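Local structure of CBIX (Paracoccus pantotrophus, 4CCS) at residues Pro61-Met64 with Phe69-Ser72; Ala107-Thr112 with Leu204-Val209; Ala31-Gln36 with Met218-Ile223; Leu123-Gly128 with Asp190-Ala195. The protein probably inserts ferrous iron into sirohydrochlorin, the terminal step of siroheme biosynthesis in denitrifying bacteria, as a member of the CbiX chelatase family. All coordinates share one frame; numbering follows the deposited sequence.

Contact 1: residues Pro61-Met64 with Phe69-Ser72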
loop_
_atom_site.group_PDB
_atom_site.type_symbol
_atom_site.label_atom_id
_atom_site.label_comp_id
_atom_site.label_asym_id
_atom_site.label_seq_id
_atom_site.Cartn_x
_atom_site.Cartn_y
_atom_site.Cartn_z
ATOM N N PRO A 61 8.268 -0.621 6.479
ATOM C CA PRO A 61 8.230 0.055 5.178
ATOM C C PRO A 61 6.854 -0.014 4.507
ATOM O O PRO A 61 6.296 -1.102 4.331
ATOM C CB PRO A 61 9.315 -0.660 4.366
ATOM C CG PRO A 61 9.489 -2.013 5.016
ATOM C CD PRO A 61 8.811 -1.997 6.367
ATOM N N LEU A 62 6.319 1.150 4.095
ATOM C CA LEU A 62 5.045 1.205 3.359
ATOM C C LEU A 62 5.282 0.892 1.866
ATOM O O LEU A 62 4.892 1.666 0.989
ATOM C CB LEU A 62 4.371 2.583 3.528
ATOM C CG LEU A 62 3.814 2.940 4.909
ATOM C CD1 LEU A 62 3.269 4.372 4.911
ATOM C CD2 LEU A 62 2.694 1.982 5.329
ATOM N N PHE A 63 5.979 -0.212 1.582
ATOM C CA PHE A 63 6.303 -0.614 0.208
ATOM C C PHE A 63 5.368 -1.744 -0.221
ATOM O O PHE A 63 4.830 -2.435 0.645
ATOM C CB PHE A 63 7.784 -1.016 0.081
ATOM C CG PHE A 63 8.825 -0.035 0.600
ATOM C CD1 PHE A 63 8.501 1.302 0.833
ATOM C CD2 PHE A 63 10.147 -0.436 0.793
ATOM C CE1 PHE A 63 9.467 2.207 1.300
ATOM C CE2 PHE A 63 11.108 0.466 1.266
ATOM C CZ PHE A 63 10.764 1.781 1.512
ATOM N N MET A 64 5.155 -1.919 -1.544
ATOM C CA MET A 64 4.238 -2.947 -2.065
ATOM C C MET A 64 4.844 -4.351 -2.172
ATOM O O MET A 64 4.100 -5.331 -2.265
ATOM C CB MET A 64 3.629 -2.522 -3.421
ATOM C CG MET A 64 2.827 -1.215 -3.372
ATOM S SD MET A 64 1.746 -0.955 -1.934
ATOM C CE MET A 64 0.518 -2.246 -2.156
ATOM N N PHE A 69 15.253 -2.320 -3.118
ATOM C CA PHE A 69 15.091 -1.261 -2.125
ATOM C C PHE A 69 15.139 -1.798 -0.684
ATOM O O PHE A 69 15.969 -1.324 0.089
ATOM C CB PHE A 69 13.835 -0.409 -2.383
ATOM C CG PHE A 69 14.041 1.051 -2.057
ATOM C CD1 PHE A 69 13.980 1.505 -0.744
ATOM C CD2 PHE A 69 14.311 1.972 -3.062
ATOM C CE1 PHE A 69 14.190 2.853 -0.442
ATOM C CE2 PHE A 69 14.510 3.323 -2.759
ATOM C CZ PHE A 69 14.447 3.753 -1.451
ATOM N N THR A 70 14.306 -2.807 -0.341
ATOM C CA THR A 70 14.281 -3.396 1.008
ATOM C C THR A 70 15.579 -4.136 1.362
ATOM O O THR A 70 16.016 -4.083 2.514
ATOM C CB THR A 70 13.082 -4.341 1.195
ATOM O OG1 THR A 70 13.133 -5.365 0.202
ATOM C CG2 THR A 70 11.740 -3.626 1.148
ATOM N N ARG A 71 16.186 -4.825 0.374
ATOM C CA ARG A 71 17.390 -5.637 0.560
ATOM C C ARG A 71 18.714 -4.871 0.526
ATOM O O ARG A 71 19.637 -5.254 1.251
ATOM C CB ARG A 71 17.430 -6.788 -0.459
ATOM C CG ARG A 71 16.348 -7.844 -0.241
ATOM C CD ARG A 71 16.308 -8.858 -1.373
ATOM N NE ARG A 71 15.228 -9.833 -1.193
ATOM C CZ ARG A 71 15.354 -10.989 -0.544
ATOM N NH1 ARG A 71 16.518 -11.332 -0.004
ATOM N NH2 ARG A 71 14.317 -11.808 -0.431
ATOM N N SER A 72 18.829 -3.826 -0.317
ATOM C CA SER A 72 20.091 -3.101 -0.473
ATOM C C SER A 72 20.038 -1.584 -0.236
ATOM O O SER A 72 20.892 -1.073 0.492
ATOM C CB SER A 72 20.690 -3.380 -1.849
ATOM O OG SER A 72 20.829 -4.773 -2.077
#
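Two phenylalanine rings, Phe63 and Phe69, meet obliquely, their planes almost perpendicular at 85°. Their centroids stand 5.5 Å apart, and the CE2-CZ side of Phe63 comes against the CD1-CE1 side of Phe69, closest at Phe63 CE2 to Phe69 CD1, 3.7 Å. Along the neighbouring part of the Phe63 rim, near the ring plane, the methyl of Thr70 arrives, with CG2 at 3.6 Å from Phe63 CD2. That methyl is turned to the ring because Thr70 CG2 lies anti to its own carbonyl carbon, while OG1 on the other branch (chi1 57°) takes a hydrogen bond from Gly67 N. Over one face of Phe63, Pro61 CB sits 3.6 Å above the ring centre. Between these two residues the backbone folds tightly, Leu62 being the centre of an inverse gamma turn closed by a weak bond from Phe63 N to Pro61 O at 2.9 Å. His10, following strand 4-9, joins the cluster by stacking on Phe63 and meeting Phe69 edge-to-face. An alanine in place of Phe63 is likely to open a gap beside Phe69 and the Thr70 methyl and to take from His10 the ring it stacks on. No hydrogen bond joins the two segments, Thr70 OG1 being used on Gly67 N, and the apolar contact pins the loop after strand 57-61 to the opening turn of helix 68-80 by shape.

Contact 2: residues Ala107-Thr112 with Leu204-Val209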
loop_
_atom_site.group_PDB
_atom_site.type_symbol
_atom_site.label_atom_id
_atom_site.label_comp_id
_atom_site.label_asym_id
_atom_site.label_seq_id
_atom_site.Cartn_x
_atom_site.Cartn_y
_atom_site.Cartn_z
ATOM N N ALA A 107 -16.427 -5.605 -0.162
ATOM C CA ALA A 107 -17.735 -6.089 0.313
ATOM C C ALA A 107 -18.582 -4.913 0.824
ATOM O O ALA A 107 -19.751 -4.811 0.459
ATOM C CB ALA A 107 -17.551 -7.137 1.413
ATOM N N GLN A 108 -17.980 -4.001 1.607
ATOM C CA GLN A 108 -18.653 -2.783 2.119
ATOM C C GLN A 108 -19.141 -1.914 0.939
ATOM O O GLN A 108 -20.302 -1.478 0.927
ATOM C CB GLN A 108 -17.713 -1.968 3.044
ATOM C CG GLN A 108 -18.343 -0.697 3.646
ATOM C CD GLN A 108 -17.487 0.566 3.663
ATOM O OE1 GLN A 108 -16.243 0.543 3.616
ATOM N NE2 GLN A 108 -18.142 1.728 3.770
ATOM N N ALA A 109 -18.267 -1.720 -0.067
ATOM C CA ALA A 109 -18.573 -0.925 -1.268
ATOM C C ALA A 109 -19.743 -1.498 -2.048
ATOM O O ALA A 109 -20.673 -0.752 -2.355
ATOM C CB ALA A 109 -17.347 -0.819 -2.163
ATOM N N ALA A 110 -19.730 -2.825 -2.319
ATOM C CA ALA A 110 -20.800 -3.512 -3.053
ATOM C C ALA A 110 -22.148 -3.358 -2.339
ATOM O O ALA A 110 -23.150 -3.104 -3.001
ATOM C CB ALA A 110 -20.457 -4.981 -3.247
ATOM N N GLU A 111 -22.145 -3.439 -0.994
ATOM C CA GLU A 111 -23.331 -3.311 -0.141
ATOM C C GLU A 111 -23.922 -1.898 -0.215
ATOM O O GLU A 111 -25.142 -1.771 -0.334
ATOM C CB GLU A 111 -23.023 -3.737 1.310
ATOM C CG GLU A 111 -24.223 -3.775 2.254
ATOM C CD GLU A 111 -25.456 -4.526 1.777
ATOM O OE1 GLU A 111 -25.318 -5.680 1.308
ATOM O OE2 GLU A 111 -26.563 -3.948 1.860
ATOM N N THR A 112 -23.067 -0.845 -0.218
ATOM C CA THR A 112 -23.558 0.544 -0.352
ATOM C C THR A 112 -24.219 0.773 -1.723
ATOM O O THR A 112 -25.215 1.481 -1.808
ATOM C CB THR A 112 -22.482 1.599 -0.051
ATOM O OG1 THR A 112 -21.516 1.618 -1.103
ATOM C CG2 THR A 112 -21.825 1.418 1.314
ATOM N N LEU A 204 -17.339 1.711 -9.853
ATOM C CA LEU A 204 -16.979 2.466 -8.671
ATOM C C LEU A 204 -15.479 2.406 -8.443
ATOM O O LEU A 204 -14.891 1.330 -8.525
ATOM C CB LEU A 204 -17.727 1.867 -7.462
ATOM C CG LEU A 204 -17.495 2.521 -6.100
ATOM C CD1 LEU A 204 -18.045 3.957 -6.073
ATOM C CD2 LEU A 204 -18.182 1.704 -5.006
ATOM N N VAL A 205 -14.865 3.552 -8.164
ATOM C CA VAL A 205 -13.425 3.610 -7.907
ATOM C C VAL A 205 -13.255 3.988 -6.455
ATOM O O VAL A 205 -13.658 5.079 -6.054
ATOM C CB VAL A 205 -12.671 4.582 -8.855
ATOM C CG1 VAL A 205 -11.157 4.464 -8.648
ATOM C CG2 VAL A 205 -13.038 4.313 -10.318
ATOM N N LEU A 206 -12.663 3.094 -5.669
ATOM C CA LEU A 206 -12.489 3.309 -4.237
ATOM C C LEU A 206 -11.252 4.147 -3.907
ATOM O O LEU A 206 -10.354 4.238 -4.744
ATOM C CB LEU A 206 -12.410 1.939 -3.504
ATOM C CG LEU A 206 -13.606 0.978 -3.674
ATOM C CD1 LEU A 206 -13.384 -0.295 -2.846
ATOM C CD2 LEU A 206 -14.925 1.647 -3.231
ATOM N N PRO A 207 -11.169 4.707 -2.665
ATOM C CA PRO A 207 -9.949 5.386 -2.221
ATOM C C PRO A 207 -8.818 4.310 -2.142
ATOM O O PRO A 207 -9.149 3.115 -2.036
ATOM C CB PRO A 207 -10.319 5.874 -0.804
ATOM C CG PRO A 207 -11.770 6.047 -0.836
ATOM C CD PRO A 207 -12.287 4.959 -1.725
ATOM N N PRO A 208 -7.505 4.715 -2.200
ATOM C CA PRO A 208 -6.402 3.750 -2.105
ATOM C C PRO A 208 -6.458 3.008 -0.764
ATOM O O PRO A 208 -6.907 3.579 0.246
ATOM C CB PRO A 208 -5.141 4.616 -2.254
ATOM C CG PRO A 208 -5.559 5.959 -1.789
ATOM C CD PRO A 208 -6.992 6.105 -2.236
ATOM N N VAL A 209 -6.099 1.711 -0.781
ATOM C CA VAL A 209 -6.165 0.821 0.393
ATOM C C VAL A 209 -5.393 1.377 1.616
ATOM O O VAL A 209 -5.868 1.197 2.735
ATOM C CB VAL A 209 -5.761 -0.641 0.034
ATOM C CG1 VAL A 209 -4.266 -0.769 -0.314
ATOM C CG2 VAL A 209 -6.165 -1.623 1.138
#
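Ala109 meets Leu204 and Leu206 through a single methyl, a plain example of a small residue letting a helix settle close to a sheet edge. The helical segment starts at Ala107, whose carbonyl O accepts the backbone bond from Glu111 N at 3.1 Å. Gln108 does the same for Thr112 N, giving two i to i+4 bonds that bracket Ala109. Then comes Ala109, its CB directed at the 204-209 segment and received by Leu204 CD2 and by the forked end of Leu206, CD2 being the nearer branch. Leu206 CD2 is 3.6 Å from Ala109 CB, while Leu204 CD2 lies 3.9 Å from the same carbon. The two leucines reach it by different rotations: Leu204 carries CG opposite its backbone N (chi1 -180°), whereas Leu206 carries CG opposite its carbonyl carbon (chi1 -58°). Ala110 points its methyl away. At Thr112 the hydroxyl turns back along the helix, OG1 donating to Ala109 O at 2.8 Å, with the donor tilted 19° from the carbonyl plane. The polar group of Thr112 is thus engaged within its own helix, and the meeting with strand 204-205 and the residue just after it is left to hydrocarbon. This is helix-on-sheet packing in the C-terminal alpha/beta half, whose parallel sheet has strand order 2-1-3-4: helix 98-113 covers outermost strand 204-205 and adjoining strand 175-179, where Ile176 touches Ala109, Ala110 and Leu206.

Contact 3: residues Ala31-Gln36 with Met218-Ile223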
loop_
_atom_site.group_PDB
_atom_site.type_symbol
_atom_site.label_atom_id
_atom_site.label_comp_id
_atom_site.label_asym_id
_atom_site.label_seq_id
_atom_site.Cartn_x
_atom_site.Cartn_y
_atom_site.Cartn_z
ATOM N N ALA A 31 0.382 4.437 16.980
ATOM C CA ALA A 31 0.920 4.678 18.326
ATOM C C ALA A 31 0.048 4.149 19.513
ATOM O O ALA A 31 0.582 3.318 20.244
ATOM C CB ALA A 31 1.248 6.158 18.514
ATOM N N PRO A 32 -1.254 4.556 19.697
ATOM C CA PRO A 32 -2.023 4.038 20.856
ATOM C C PRO A 32 -2.306 2.527 20.845
ATOM O O PRO A 32 -2.745 1.980 21.862
ATOM C CB PRO A 32 -3.313 4.855 20.830
ATOM C CG PRO A 32 -3.473 5.272 19.418
ATOM C CD PRO A 32 -2.085 5.496 18.913
ATOM N N LEU A 33 -2.012 1.855 19.713
ATOM C CA LEU A 33 -2.222 0.424 19.525
ATOM C C LEU A 33 -0.978 -0.420 19.829
ATOM O O LEU A 33 -1.090 -1.644 19.893
ATOM C CB LEU A 33 -2.777 0.141 18.107
ATOM C CG LEU A 33 -3.968 0.993 17.642
ATOM C CD1 LEU A 33 -4.303 0.709 16.200
ATOM C CD2 LEU A 33 -5.201 0.779 18.517
ATOM N N VAL A 34 0.206 0.221 20.004
ATOM C CA VAL A 34 1.481 -0.441 20.341
ATOM C C VAL A 34 2.113 0.305 21.555
ATOM O O VAL A 34 3.143 0.960 21.380
ATOM C CB VAL A 34 2.492 -0.533 19.154
ATOM C CG1 VAL A 34 3.598 -1.550 19.434
ATOM C CG2 VAL A 34 1.805 -0.846 17.842
ATOM N N PRO A 35 1.510 0.211 22.780
ATOM C CA PRO A 35 2.047 0.937 23.944
ATOM C C PRO A 35 3.495 0.610 24.326
ATOM O O PRO A 35 4.182 1.479 24.859
ATOM C CB PRO A 35 1.063 0.592 25.072
ATOM C CG PRO A 35 -0.185 0.180 24.385
ATOM C CD PRO A 35 0.293 -0.542 23.160
ATOM N N GLN A 36 3.975 -0.608 24.020
ATOM C CA GLN A 36 5.342 -1.040 24.326
ATOM C C GLN A 36 6.416 -0.416 23.399
ATOM O O GLN A 36 7.608 -0.669 23.579
ATOM C CB GLN A 36 5.445 -2.582 24.354
ATOM C CG GLN A 36 5.106 -3.279 23.027
ATOM C CD GLN A 36 3.650 -3.689 22.887
ATOM O OE1 GLN A 36 2.733 -2.859 22.901
ATOM N NE2 GLN A 36 3.405 -4.977 22.667
ATOM N N MET A 218 -3.669 -2.973 11.521
ATOM C CA MET A 218 -2.902 -3.935 10.741
ATOM C C MET A 218 -1.394 -3.726 10.964
ATOM O O MET A 218 -0.676 -4.684 11.247
ATOM C CB MET A 218 -3.293 -3.831 9.243
ATOM C CG MET A 218 -2.626 -4.852 8.372
ATOM S SD MET A 218 -2.930 -4.634 6.593
ATOM C CE MET A 218 -1.644 -3.460 6.216
ATOM N N ILE A 219 -0.916 -2.466 10.868
ATOM C CA ILE A 219 0.504 -2.137 11.082
ATOM C C ILE A 219 0.901 -2.462 12.538
ATOM O O ILE A 219 1.948 -3.067 12.766
ATOM C CB ILE A 219 0.807 -0.660 10.698
ATOM C CG1 ILE A 219 0.448 -0.387 9.207
ATOM C CG2 ILE A 219 2.275 -0.300 11.005
ATOM C CD1 ILE A 219 0.692 1.105 8.715
ATOM N N ALA A 220 0.058 -2.063 13.502
ATOM C CA ALA A 220 0.291 -2.335 14.926
ATOM C C ALA A 220 0.515 -3.844 15.192
ATOM O O ALA A 220 1.448 -4.209 15.913
ATOM C CB ALA A 220 -0.886 -1.828 15.747
ATOM N N GLU A 221 -0.314 -4.715 14.565
ATOM C CA GLU A 221 -0.195 -6.170 14.758
ATOM C C GLU A 221 1.095 -6.702 14.192
ATOM O O GLU A 221 1.705 -7.564 14.816
ATOM C CB GLU A 221 -1.428 -6.953 14.242
ATOM C CG GLU A 221 -2.731 -6.590 14.949
ATOM C CD GLU A 221 -2.796 -6.749 16.463
ATOM O OE1 GLU A 221 -2.045 -7.580 17.015
ATOM O OE2 GLU A 221 -3.625 -6.058 17.096
ATOM N N SER A 222 1.566 -6.133 13.063
ATOM C CA SER A 222 2.836 -6.509 12.458
ATOM C C SER A 222 4.042 -6.062 13.303
ATOM O O SER A 222 5.030 -6.788 13.361
ATOM C CB SER A 222 2.923 -6.001 11.022
ATOM O OG SER A 222 1.998 -6.742 10.245
ATOM N N ILE A 223 3.949 -4.891 13.971
ATOM C CA ILE A 223 4.995 -4.381 14.871
ATOM C C ILE A 223 5.061 -5.295 16.130
ATOM O O ILE A 223 6.138 -5.799 16.464
ATOM C CB ILE A 223 4.763 -2.888 15.262
ATOM C CG1 ILE A 223 4.922 -1.939 14.033
ATOM C CG2 ILE A 223 5.720 -2.472 16.394
ATOM C CD1 ILE A 223 4.280 -0.559 14.230
#
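Val34 sets its two methyls on different residues of the facing helix. With CG1 opposite the backbone N (chi1 -164°) and CG2 opposite the carbonyl carbon, the torsion sends CG1 toward Ile223 and brings CG2 down on Ala220. CG2 comes within 3.5 Å of Ala220 CB and 3.6 Å of Ala220 CA, so it lies against the helix backbone as well as the alanine methyl. The small side chain of Ala220 permits this approach, and the CA atoms of Val34 and Ala220 stand 5.9 Å apart. The other branch meets Ile223 about one helical turn further on, Val34 CG1 lying 3.8 Å from Ile223 CG2, with the two side chains set obliquely to one another. Here the C-terminal helix 215-226 leaves its own alpha/beta half and packs on the N-terminal one, each half being a parallel sheet with helices, as in the chelatase clan; Ile223 also touches Val5 and Ile7 of strand 4-9 and Val30 of helix 16-30. The segment that receives it is the short 3-10 turn 31-33 and the residues after it, leading from helix 16-30 toward strand 38-43. That turn is closed by the bond from Val34 N to Ala31 O, at 3.1 Å. Leu33 adds a second contact to Ala220 from the more exposed margin, through CB rather than its branched end, with Leu33 CB 3.6 Å from Ala220 CB. Leu227, just beyond the helix, touches Val34 too.

Contact 4: residues Leu123-Gly128 with Asp190-Ala195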
loop_
_atom_site.group_PDB
_atom_site.type_symbol
_atom_site.label_atom_id
_atom_site.label_comp_id
_atom_site.label_asym_id
_atom_site.label_seq_id
_atom_site.Cartn_x
_atom_site.Cartn_y
_atom_site.Cartn_z
ATOM N N LEU A 123 -11.532 -5.112 -10.075
ATOM C CA LEU A 123 -10.282 -4.671 -10.694
ATOM C C LEU A 123 -9.319 -4.134 -9.629
ATOM O O LEU A 123 -9.615 -3.148 -8.949
ATOM C CB LEU A 123 -10.531 -3.626 -11.793
ATOM C CG LEU A 123 -9.301 -3.108 -12.549
ATOM C CD1 LEU A 123 -8.669 -4.208 -13.437
ATOM C CD2 LEU A 123 -9.677 -1.902 -13.382
ATOM N N VAL A 124 -8.176 -4.796 -9.490
ATOM C CA VAL A 124 -7.142 -4.386 -8.544
ATOM C C VAL A 124 -6.171 -3.539 -9.382
ATOM O O VAL A 124 -5.550 -4.066 -10.316
ATOM C CB VAL A 124 -6.448 -5.610 -7.883
ATOM C CG1 VAL A 124 -5.223 -5.185 -7.071
ATOM C CG2 VAL A 124 -7.432 -6.409 -7.023
ATOM N N ALA A 125 -6.097 -2.227 -9.098
ATOM C CA ALA A 125 -5.200 -1.322 -9.835
ATOM C C ALA A 125 -3.950 -1.059 -9.013
ATOM O O ALA A 125 -4.052 -0.684 -7.855
ATOM C CB ALA A 125 -5.918 -0.012 -10.149
ATOM N N ALA A 126 -2.762 -1.277 -9.588
ATOM C CA ALA A 126 -1.528 -1.101 -8.836
ATOM C C ALA A 126 -0.420 -0.509 -9.702
ATOM O O ALA A 126 -0.522 -0.520 -10.933
ATOM C CB ALA A 126 -1.090 -2.446 -8.244
ATOM N N HIS A 127 0.622 0.030 -9.060
ATOM C CA HIS A 127 1.742 0.623 -9.781
ATOM C C HIS A 127 2.461 -0.424 -10.628
ATOM O O HIS A 127 2.756 -0.176 -11.798
ATOM C CB HIS A 127 2.734 1.298 -8.809
ATOM C CG HIS A 127 3.825 2.060 -9.509
ATOM N ND1 HIS A 127 3.578 3.289 -10.113
ATOM C CD2 HIS A 127 5.142 1.770 -9.639
ATOM C CE1 HIS A 127 4.743 3.698 -10.600
ATOM N NE2 HIS A 127 5.718 2.823 -10.328
ATOM N N GLY A 128 2.728 -1.598 -10.044
ATOM C CA GLY A 128 3.489 -2.640 -10.715
ATOM C C GLY A 128 4.964 -2.204 -10.697
ATOM O O GLY A 128 5.351 -1.366 -9.885
ATOM N N ASP A 190 0.267 8.506 -9.955
ATOM C CA ASP A 190 -0.095 7.601 -11.042
ATOM C C ASP A 190 -1.322 8.018 -11.849
ATOM O O ASP A 190 -1.540 7.465 -12.939
ATOM C CB ASP A 190 -0.238 6.175 -10.520
ATOM C CG ASP A 190 1.092 5.454 -10.375
ATOM O OD1 ASP A 190 2.156 6.102 -10.567
ATOM O OD2 ASP A 190 1.076 4.264 -10.072
ATOM N N ASP A 191 -2.093 9.012 -11.360
ATOM C CA ASP A 191 -3.264 9.557 -12.056
ATOM C C ASP A 191 -4.212 8.471 -12.611
ATOM O O ASP A 191 -4.492 8.416 -13.817
ATOM C CB ASP A 191 -2.822 10.548 -13.155
ATOM C CG ASP A 191 -3.897 11.504 -13.648
ATOM O OD1 ASP A 191 -5.033 11.449 -13.126
ATOM O OD2 ASP A 191 -3.611 12.278 -14.589
ATOM N N LEU A 192 -4.696 7.603 -11.710
ATOM C CA LEU A 192 -5.666 6.554 -12.044
ATOM C C LEU A 192 -6.943 7.122 -12.680
ATOM O O LEU A 192 -7.453 6.480 -13.602
ATOM C CB LEU A 192 -6.039 5.725 -10.799
ATOM C CG LEU A 192 -5.257 4.445 -10.558
ATOM C CD1 LEU A 192 -3.799 4.734 -10.275
ATOM C CD2 LEU A 192 -5.853 3.689 -9.383
ATOM N N PRO A 193 -7.453 8.324 -12.244
ATOM C CA PRO A 193 -8.661 8.848 -12.903
ATOM C C PRO A 193 -8.513 9.026 -14.410
ATOM O O PRO A 193 -9.433 8.657 -15.127
ATOM C CB PRO A 193 -8.924 10.156 -12.168
ATOM C CG PRO A 193 -8.452 9.873 -10.796
ATOM C CD PRO A 193 -7.195 9.082 -10.994
ATOM N N ALA A 194 -7.338 9.484 -14.894
ATOM C CA ALA A 194 -7.077 9.669 -16.325
ATOM C C ALA A 194 -7.034 8.328 -17.075
ATOM O O ALA A 194 -7.564 8.231 -18.182
ATOM C CB ALA A 194 -5.771 10.435 -16.531
ATOM N N ALA A 195 -6.402 7.300 -16.465
ATOM C CA ALA A 195 -6.271 5.956 -17.044
ATOM C C ALA A 195 -7.635 5.276 -17.109
ATOM O O ALA A 195 -7.966 4.657 -18.113
ATOM C CB ALA A 195 -5.311 5.130 -16.201
#
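His127 lays its imidazole edge against the carboxylate of Asp190, the two planes only 17° apart. The hydrogen bond runs from His127 ND1 to Asp190 OD2 at 2.7 Å, nearly straight at 167°. The acceptor lies exactly in the ring plane, and OD2 accepts on its syn lone pair. The ring can come to this place because His127 CG lies opposite its backbone N (chi1 -173°), swinging the imidazole across to the aspartate. A bond this flat and straight holds the rotation of the imidazole. A leucine in place of Asp190 would probably leave His127 ND1 without its acceptor and the imidazole freer to turn. Further back along the strand the contact becomes apolar: Ala125 CB meets Leu192 CD2 at 3.8 Å, at the first turn of the helix for which Asp191 stands at the N-cap position. The histidine thus stands at the end of a strand and the aspartate between helices 184-189 and 192-199, and Glu159 touches His127 in the same region. Strand 121-126 is an inner strand of its parallel sheet, between 152-157 and 175-179, and its Ala125 also touches Ile164 of helix 164-167. Leu192 reaches Pro179 of strand 175-179 as well, so helix 192-199 lies across two neighbouring strands.

In the fold
The chain builds two parallel four-stranded sheets of like strand order, and the contacts divide between them. Contacts 1 and 3 belong to the N-terminal half, are largely buried, and touch through Leu62 and Ile219; contact 3 brings the C-terminal helix back to that half. Contacts 2 and 4 are partly buried and serve the other sheet, one at its outermost strand 204-205 and the other at the inner strand 121-126, their centres about 15 Å apart. Aromatic rings dominate contact 1; aliphatic side chains gather on one alanine methyl in contact 2 and chiefly on one in contact 3; contact 4 adds a histidine-carboxylate bond where a strand gives way to loop.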